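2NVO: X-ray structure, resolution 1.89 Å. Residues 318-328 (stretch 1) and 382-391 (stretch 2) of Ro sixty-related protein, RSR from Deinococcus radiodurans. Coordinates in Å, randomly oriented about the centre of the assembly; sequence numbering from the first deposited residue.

Stretch 1, residues 318-328: ALKARLVYAQG
Stretch 2 (382-391) GVPGLTPNMA

How does stretch 2 first meet the helix of stretch 1? Stretch 1 enters already helical at Ala 318, the helix having begun earlier in the chain, and is held by i to i+4 bonds such as Leu 323 N to Leu 319 O at 3.0 Å. Gly 382, with phi/psi 68/12, makes no contact; Val 383 (-87/116, chi1 t) opens it, its CA 6.4 Å from the CA of Lys 320 and its CB pointing toward the helix. Val 383 CG2 lies 3.5 Å from CG of Lys 320, whose side chain is extended, all four chi angles t. Val 383 CG1 lies 3.9 Å from Leu 323 CD1 and 4.4 Å from Val 324 CG2 (chi1 t), so both methyls of the valine are used.

What does Pro 384 add as the chain runs on? Pro 384 CA sits 6.3 Å from Val 324 CA, so the register advances one residue here for four along the helix, about one turn. At -60/123 and with a C-gamma endo pucker, the ring rests over the later part of stretch 1: Pro 384 CG is 4.1 Å from Val 324 CA and 3.7 Å from CG of Gln 327 (chi1 m, chi2 m), and Pro 384 CD is 4.2 Å from Val 324 CG2. Pro 384 O lies 3.5 Å from Leu 323 CB, a close packing contact without a hydrogen bond.

Why can the backbone turn at Gly 385? Val 383 to Leu 386 form a type II turn, closed by Leu 386 N to Val 383 O at 3.0 Å. Gly 385 adopts 87/-7, where a CB would be jammed against the carbonyl O of Pro 384; that alone calls for glycine. An ideal CB on Gly 385 would also point toward stretch 1, 3.9 Å from Leu 323 CD2.

How do Leu 386 and the following helix complete the packing? The CA-to-CB bond of Leu 386 (-81/85, chi1 t, chi2 p) points sideways, but the end of its side chain comes nearer the helix: Leu 386 CD1 is 3.8 Å from CD2 of Leu 319 (chi1 t, chi2 p). Leu 323 (chi1 m, chi2 t) places CD1 3.7 Å from Leu 386 CB. Thr 387 (-70/153, chi1 p) caps the helix beginning at Pro 388, its OG1 accepting from Met 390 N at 2.9 Å. Met 390 (chi1 t, chi2 t, chi3 m) points toward stretch 1, its SD 3.9 Å from Leu 319 CD2 and 3.8 Å from Leu 323 CD1. No hydrogen bond crosses the 427 Å² contact; it is held by packing, with Leu 323 covered most on its side.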

# COMPACT_ATOMS: atom_id res chain seq x y z
N ALA A 318 -2.37 -11.37 -6.66
CA ALA A 318 -2.08 -12.55 -7.45
C ALA A 318 -2.12 -12.21 -8.93
O ALA A 318 -1.31 -12.71 -9.70
CB ALA A 318 -3.07 -13.69 -7.11
N LEU A 319 -3.07 -11.37 -9.34
CA LEU A 319 -3.15 -10.99 -10.75
C LEU A 319 -1.86 -10.26 -11.15
O LEU A 319 -1.29 -10.57 -12.17
CB LEU A 319 -4.39 -10.14 -11.04
CG LEU A 319 -4.60 -9.78 -12.52
CD1 LEU A 319 -4.48 -10.99 -13.45
CD2 LEU A 319 -5.97 -9.06 -12.74
N LYS A 320 -1.41 -9.32 -10.33
CA LYS A 320 -0.18 -8.59 -10.64
C LYS A 320 1.02 -9.54 -10.75
O LYS A 320 1.81 -9.47 -11.69
CB LYS A 320 0.09 -7.50 -9.60
CG LYS A 320 1.46 -6.83 -9.76
CD LYS A 320 1.79 -5.91 -8.60
CE LYS A 320 3.14 -5.22 -8.81
NZ LYS A 320 3.31 -4.05 -7.89
N ALA A 321 1.14 -10.45 -9.78
CA ALA A 321 2.26 -11.40 -9.82
C ALA A 321 2.26 -12.23 -11.09
O ALA A 321 3.30 -12.47 -11.68
CB ALA A 321 2.29 -12.30 -8.55
N ARG A 322 1.08 -12.68 -11.52
CA ARG A 322 0.98 -13.46 -12.74
C ARG A 322 1.40 -12.65 -13.97
O ARG A 322 2.18 -13.12 -14.79
CB ARG A 322 -0.44 -13.97 -12.96
CG ARG A 322 -0.59 -14.64 -14.31
CD ARG A 322 -1.78 -15.53 -14.40
NE ARG A 322 -3.05 -14.80 -14.42
CZ ARG A 322 -3.51 -14.10 -15.45
NH1 ARG A 322 -2.80 -14.00 -16.56
NH2 ARG A 322 -4.70 -13.51 -15.37
N LEU A 323 0.87 -11.44 -14.09
CA LEU A 323 1.17 -10.61 -15.26
C LEU A 323 2.66 -10.28 -15.28
O LEU A 323 3.29 -10.39 -16.31
CB LEU A 323 0.32 -9.33 -15.26
CG LEU A 323 -1.20 -9.55 -15.40
CD1 LEU A 323 -2.02 -8.28 -15.09
CD2 LEU A 323 -1.55 -10.09 -16.76
N VAL A 324 3.20 -9.85 -14.15
CA VAL A 324 4.63 -9.50 -14.06
C VAL A 324 5.50 -10.69 -14.44
O VAL A 324 6.43 -10.59 -15.25
CB VAL A 324 5.01 -9.04 -12.64
CG1 VAL A 324 6.54 -8.95 -12.51
CG2 VAL A 324 4.38 -7.69 -12.33
N TYR A 325 5.17 -11.85 -13.87
CA TYR A 325 5.92 -13.06 -14.11
C TYR A 325 5.81 -13.55 -15.55
O TYR A 325 6.80 -13.98 -16.13
CB TYR A 325 5.47 -14.17 -13.13
CG TYR A 325 6.13 -15.51 -13.36
CD1 TYR A 325 7.51 -15.65 -13.23
CD2 TYR A 325 5.38 -16.62 -13.71
CE1 TYR A 325 8.12 -16.89 -13.46
CE2 TYR A 325 5.97 -17.85 -13.94
CZ TYR A 325 7.34 -17.97 -13.81
OH TYR A 325 7.92 -19.20 -14.03
N ALA A 326 4.62 -13.46 -16.13
CA ALA A 326 4.41 -14.03 -17.45
C ALA A 326 5.15 -13.27 -18.54
O ALA A 326 5.28 -13.76 -19.66
CB ALA A 326 2.92 -14.13 -17.77
N GLN A 327 5.63 -12.08 -18.21
CA GLN A 327 6.36 -11.25 -19.17
C GLN A 327 7.70 -11.87 -19.52
O GLN A 327 8.18 -11.76 -20.66
CB GLN A 327 6.57 -9.84 -18.62
CG GLN A 327 5.36 -8.95 -18.73
CD GLN A 327 5.00 -8.69 -20.17
OE1 GLN A 327 5.88 -8.55 -21.02
NE2 GLN A 327 3.71 -8.65 -20.47
N GLY A 328 8.33 -12.50 -18.53
CA GLY A 328 9.61 -13.15 -18.74
C GLY A 328 10.72 -12.13 -18.91
O GLY A 328 11.81 -12.45 -19.37
N GLY A 382 1.37 0.49 -13.29
CA GLY A 382 2.62 0.06 -13.88
C GLY A 382 2.74 -1.44 -14.10
O GLY A 382 3.82 -1.94 -14.40
N VAL A 383 1.63 -2.17 -13.97
CA VAL A 383 1.65 -3.61 -14.15
C VAL A 383 1.46 -3.98 -15.61
O VAL A 383 0.42 -3.72 -16.18
CB VAL A 383 0.58 -4.30 -13.27
CG1 VAL A 383 0.56 -5.81 -13.53
CG2 VAL A 383 0.86 -4.00 -11.80
N PRO A 384 2.48 -4.60 -16.23
CA PRO A 384 2.42 -4.85 -17.67
C PRO A 384 1.23 -5.72 -18.05
O PRO A 384 1.09 -6.83 -17.54
CB PRO A 384 3.72 -5.63 -17.94
CG PRO A 384 4.00 -6.30 -16.62
CD PRO A 384 3.67 -5.24 -15.63
N GLY A 385 0.37 -5.23 -18.93
CA GLY A 385 -0.79 -6.00 -19.34
C GLY A 385 -2.01 -5.84 -18.46
O GLY A 385 -3.08 -6.35 -18.80
N LEU A 386 -1.90 -5.16 -17.33
CA LEU A 386 -3.09 -4.98 -16.48
C LEU A 386 -3.92 -3.83 -17.05
O LEU A 386 -3.77 -2.70 -16.66
CB LEU A 386 -2.71 -4.68 -15.02
CG LEU A 386 -3.91 -4.53 -14.05
CD1 LEU A 386 -4.80 -5.74 -14.09
CD2 LEU A 386 -3.44 -4.27 -12.62
N THR A 387 -4.77 -4.13 -18.03
CA THR A 387 -5.57 -3.08 -18.67
C THR A 387 -6.65 -2.54 -17.74
O THR A 387 -7.06 -3.21 -16.81
CB THR A 387 -6.23 -3.59 -19.94
OG1 THR A 387 -7.20 -4.60 -19.64
CG2 THR A 387 -5.17 -4.13 -20.92
N PRO A 388 -7.06 -1.28 -17.95
CA PRO A 388 -8.17 -0.79 -17.13
C PRO A 388 -9.38 -1.75 -17.20
O PRO A 388 -10.03 -1.96 -16.18
CB PRO A 388 -8.49 0.57 -17.75
CG PRO A 388 -7.13 1.04 -18.29
CD PRO A 388 -6.47 -0.23 -18.80
N ASN A 389 -9.63 -2.33 -18.37
CA ASN A 389 -10.73 -3.27 -18.56
C ASN A 389 -10.54 -4.51 -17.66
O ASN A 389 -11.45 -4.90 -16.95
CB ASN A 389 -10.86 -3.67 -20.04
CG ASN A 389 -11.74 -4.89 -20.28
OD1 ASN A 389 -12.94 -4.90 -19.95
ND2 ASN A 389 -11.16 -5.91 -20.90
N MET A 390 -9.33 -5.05 -17.65
CA MET A 390 -9.02 -6.19 -16.79
C MET A 390 -9.17 -5.82 -15.31
O MET A 390 -9.75 -6.58 -14.53
CB MET A 390 -7.61 -6.71 -17.08
CG MET A 390 -7.26 -7.99 -16.35
SD MET A 390 -5.55 -8.50 -16.61
CE MET A 390 -5.53 -8.78 -18.38
N ALA A 391 -8.63 -4.66 -14.92
CA ALA A 391 -8.69 -4.24 -13.52
C ALA A 391 -10.14 -4.07 -13.05
O ALA A 391 -10.50 -4.54 -11.96
CB ALA A 391 -7.91 -2.95 -13.30